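Local coordinates for protein lysozyme (PDB 6UKC) that probably hydrolyses the beta-1,4 linkages of bacterial peptidoglycan and of chitodextrins, as a shrimp C-type lysozyme of glycosyl hydrolase family 22, at residues Ile27-Cys32 / Leu126-Met130. Residues are numbered along the deposited sequence; the frame is centred on the assembly and turned at random.
Sequences IKNWVC and LDQYM
Two helical segments, 27-32 of the long helix 24-38 and 126-130 at the start of helix 126-134, cross at 68° with 9.6 Å between their axes, closest in backbone at K28 and L126 (CA to CA 5.7 Å). K28, V31 and C32 (i, i+3, i+4) make the face turned to helix 126-134, met by L126, Y129 and M130, spaced likewise. The K28 stem fills the cleft between L126 and M130: its CG lies 3.7 Å from L126 CB and its CB 3.6 Å from M130 CG. L126, chi1 m and chi2 t, packs CD2 against C32 SG (3.9 Å). V31 CG1 sits between M130 SD and Y129 CE2, 3.7 Å from each; M130 is m at all three chi angles. C32 SG makes a sulfur-aromatic contact over one face of the Y129 ring (chi1 t), 4.5 Å from its centroid and 16° off the normal. From chi1 p, K28 extends so that NZ forms a salt bridge with D127 OD2 (3.1 Å); water 1 accepts from K28 NZ (3.0 Å) and L126 N (2.9 Å). The disulfide C32-C121, part of the C-type lysozyme fold, ties helix 24-38 to the end of helix 115-121, next to this contact. The interface is mainly apolar, its tyrosine hydroxyl hydrogen-bonded to E35; the lysine can therefore bury its stem while its charge is paired with D127 and hydrated at the edge.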
ATOM      1  N   ILE A  27      -7.535   3.851   7.068  1.00 16.55           N
ATOM      2  CA  ILE A  27      -8.317   3.218   5.960  1.00 16.46           C
ATOM      3  C   ILE A  27      -8.384   4.198   4.774  1.00 17.54           C
ATOM      4  O   ILE A  27      -7.945   3.814   3.648  1.00 17.38           O
ATOM      5  CB  ILE A  27      -9.706   2.737   6.408  1.00 16.52           C
ATOM      6  CG1 ILE A  27      -9.607   1.483   7.289  1.00 16.76           C
ATOM      7  CG2 ILE A  27     -10.615   2.493   5.207  1.00 16.71           C
ATOM      8  CD1 ILE A  27     -10.871   1.168   8.053  1.00 16.32           C
ATOM      9  N   LYS A  28      -8.838   5.439   5.000  1.00 18.76           N
ATOM     10  CA  LYS A  28      -9.037   6.381   3.856  1.00 19.28           C
ATOM     11  C   LYS A  28      -7.711   6.530   3.099  1.00 18.14           C
ATOM     12  O   LYS A  28      -7.736   6.607   1.842  1.00 18.02           O
ATOM     13  CB  LYS A  28      -9.601   7.726   4.323  1.00 19.65           C
ATOM     14  CG  LYS A  28      -8.685   8.572   5.193  1.00 20.49           C
ATOM     15  CD  LYS A  28      -9.445   9.681   5.873  1.00 20.75           C
ATOM     16  CE  LYS A  28      -8.563  10.781   6.419  1.00 20.84           C
ATOM     17  NZ  LYS A  28      -9.403  11.782   7.134  1.00 21.84           N
ATOM     18  N   ASN A  29      -6.590   6.526   3.827  1.00 17.14           N
ATOM     19  CA  ASN A  29      -5.245   6.672   3.217  1.00 16.48           C
ATOM     20  C   ASN A  29      -4.893   5.384   2.458  1.00 16.78           C
ATOM     21  O   ASN A  29      -4.361   5.503   1.336  1.00 16.18           O
ATOM     22  CB  ASN A  29      -4.200   7.102   4.245  1.00 17.51           C
ATOM     23  CG  ASN A  29      -4.237   8.595   4.509  1.00 17.42           C
ATOM     24  OD1 ASN A  29      -4.029   9.375   3.596  1.00 16.69           O
ATOM     25  ND2 ASN A  29      -4.564   9.005   5.727  1.00 18.03           N
ATOM     26  N   TRP A  30      -5.127   4.192   3.024  1.00 16.71           N
ATOM     27  CA  TRP A  30      -4.678   2.956   2.325  1.00 16.82           C
ATOM     28  C   TRP A  30      -5.565   2.738   1.087  1.00 17.15           C
ATOM     29  O   TRP A  30      -5.021   2.386   0.004  1.00 18.31           O
ATOM     30  CB  TRP A  30      -4.620   1.728   3.259  1.00 16.88           C
ATOM     31  CG  TRP A  30      -3.521   1.754   4.279  1.00 17.03           C
ATOM     32  CD1 TRP A  30      -3.666   1.527   5.620  1.00 18.20           C
ATOM     33  CD2 TRP A  30      -2.104   1.960   4.062  1.00 17.67           C
ATOM     34  NE1 TRP A  30      -2.453   1.606   6.258  1.00 18.92           N
ATOM     35  CE2 TRP A  30      -1.473   1.874   5.332  1.00 17.70           C
ATOM     36  CE3 TRP A  30      -1.303   2.220   2.940  1.00 16.88           C
ATOM     37  CZ2 TRP A  30      -0.101   2.038   5.503  1.00 17.09           C
ATOM     38  CZ3 TRP A  30       0.054   2.404   3.110  1.00 16.94           C
ATOM     39  CH2 TRP A  30       0.647   2.299   4.371  1.00 17.69           C
ATOM     40  N   VAL A  31      -6.875   2.968   1.199  1.00 16.62           N
ATOM     41  CA  VAL A  31      -7.804   2.806   0.035  1.00 16.10           C
ATOM     42  C   VAL A  31      -7.333   3.699  -1.133  1.00 16.17           C
ATOM     43  O   VAL A  31      -7.224   3.209  -2.319  1.00 15.71           O
ATOM     44  CB  VAL A  31      -9.250   3.117   0.457  1.00 15.51           C
ATOM     45  CG1 VAL A  31     -10.187   3.229  -0.731  1.00 14.96           C
ATOM     46  CG2 VAL A  31      -9.775   2.088   1.460  1.00 15.31           C
ATOM     47  N   CYS A  32      -7.081   4.976  -0.843  1.00 16.69           N
ATOM     48  CA  CYS A  32      -6.671   5.973  -1.862  1.00 16.72           C
ATOM     49  C   CYS A  32      -5.367   5.499  -2.530  1.00 16.58           C
ATOM     50  O   CYS A  32      -5.299   5.515  -3.818  1.00 14.77           O
ATOM     51  CB  CYS A  32      -6.497   7.360  -1.265  1.00 16.85           C
ATOM     52  SG  CYS A  32      -6.269   8.616  -2.545  1.00 17.84           S
ATOM     53  N   LEU A 126     -10.296  13.043   2.108  1.00 17.62           N
ATOM     54  CA  LEU A 126     -10.416  11.592   1.864  1.00 19.24           C
ATOM     55  C   LEU A 126     -11.659  11.089   2.592  1.00 20.03           C
ATOM     56  O   LEU A 126     -11.968   9.921   2.417  1.00 19.12           O
ATOM     57  CB  LEU A 126      -9.141  10.873   2.317  1.00 18.48           C
ATOM     58  CG  LEU A 126      -7.875  11.283   1.580  1.00 17.53           C
ATOM     59  CD1 LEU A 126      -6.646  10.610   2.162  1.00 18.01           C
ATOM     60  CD2 LEU A 126      -7.971  10.983   0.096  1.00 18.19           C
ATOM     61  N   ASP A 127     -12.324  11.948   3.378  1.00 21.66           N
ATOM     62  CA  ASP A 127     -13.667  11.649   3.940  1.00 20.97           C
ATOM     63  C   ASP A 127     -14.703  11.768   2.820  1.00 20.67           C
ATOM     64  O   ASP A 127     -15.483  10.810   2.641  1.00 21.24           O
ATOM     65  CB  ASP A 127     -13.910  12.464   5.202  1.00 22.38           C
ATOM     66  CG  ASP A 127     -13.090  11.908   6.355  1.00 23.77           C
ATOM     67  OD1 ASP A 127     -13.175  10.681   6.610  1.00 24.65           O
ATOM     68  OD2 ASP A 127     -12.326  12.680   6.937  1.00 25.18           O
ATOM     69  N   GLN A 128     -14.651  12.833   2.019  1.00 18.85           N
ATOM     70  CA  GLN A 128     -15.448  12.909   0.763  1.00 18.79           C
ATOM     71  C   GLN A 128     -15.148  11.687  -0.127  1.00 18.13           C
ATOM     72  O   GLN A 128     -16.103  10.990  -0.540  1.00 17.83           O
ATOM     73  CB  GLN A 128     -15.178  14.212   0.011  1.00 17.97           C
ATOM     74  CG  GLN A 128     -16.050  14.326  -1.232  1.00 18.75           C
ATOM     75  CD  GLN A 128     -17.540  14.378  -0.959  1.00 17.94           C
ATOM     76  OE1 GLN A 128     -18.022  14.896   0.039  1.00 18.15           O
ATOM     77  NE2 GLN A 128     -18.310  13.907  -1.913  1.00 18.84           N
ATOM     78  N   TYR A 129     -13.872  11.420  -0.400  1.00 17.63           N
ATOM     79  CA  TYR A 129     -13.411  10.300  -1.266  1.00 19.19           C
ATOM     80  C   TYR A 129     -14.036   8.973  -0.791  1.00 19.67           C
ATOM     81  O   TYR A 129     -14.490   8.166  -1.657  1.00 20.72           O
ATOM     82  CB  TYR A 129     -11.875  10.296  -1.318  1.00 19.13           C
ATOM     83  CG  TYR A 129     -11.261   9.052  -1.886  1.00 18.64           C
ATOM     84  CD1 TYR A 129     -11.132   8.884  -3.257  1.00 18.94           C
ATOM     85  CD2 TYR A 129     -10.799   8.040  -1.055  1.00 19.55           C
ATOM     86  CE1 TYR A 129     -10.570   7.735  -3.798  1.00 18.69           C
ATOM     87  CE2 TYR A 129     -10.250   6.876  -1.584  1.00 18.88           C
ATOM     88  CZ  TYR A 129     -10.143   6.722  -2.957  1.00 17.91           C
ATOM     89  OH  TYR A 129      -9.610   5.596  -3.500  1.00 18.04           O
ATOM     90  N   MET A 130     -14.109   8.761   0.533  1.00 19.49           N
ATOM     91  CA  MET A 130     -14.657   7.524   1.148  1.00 20.42           C
ATOM     92  C   MET A 130     -16.191   7.587   1.281  1.00 22.09           C
ATOM     93  O   MET A 130     -16.802   6.540   1.700  1.00 21.93           O
ATOM     94  CB  MET A 130     -14.036   7.293   2.528  1.00 20.95           C
ATOM     95  CG  MET A 130     -12.570   6.905   2.488  1.00 21.22           C
ATOM     96  SD  MET A 130     -12.258   5.446   1.457  1.00 22.33           S
ATOM     97  CE  MET A 130     -13.391   4.285   2.213  1.00 22.10           C
TER
HETATM   98  O   HOH W   1      -9.264  13.654   4.787  1.00 13.91           O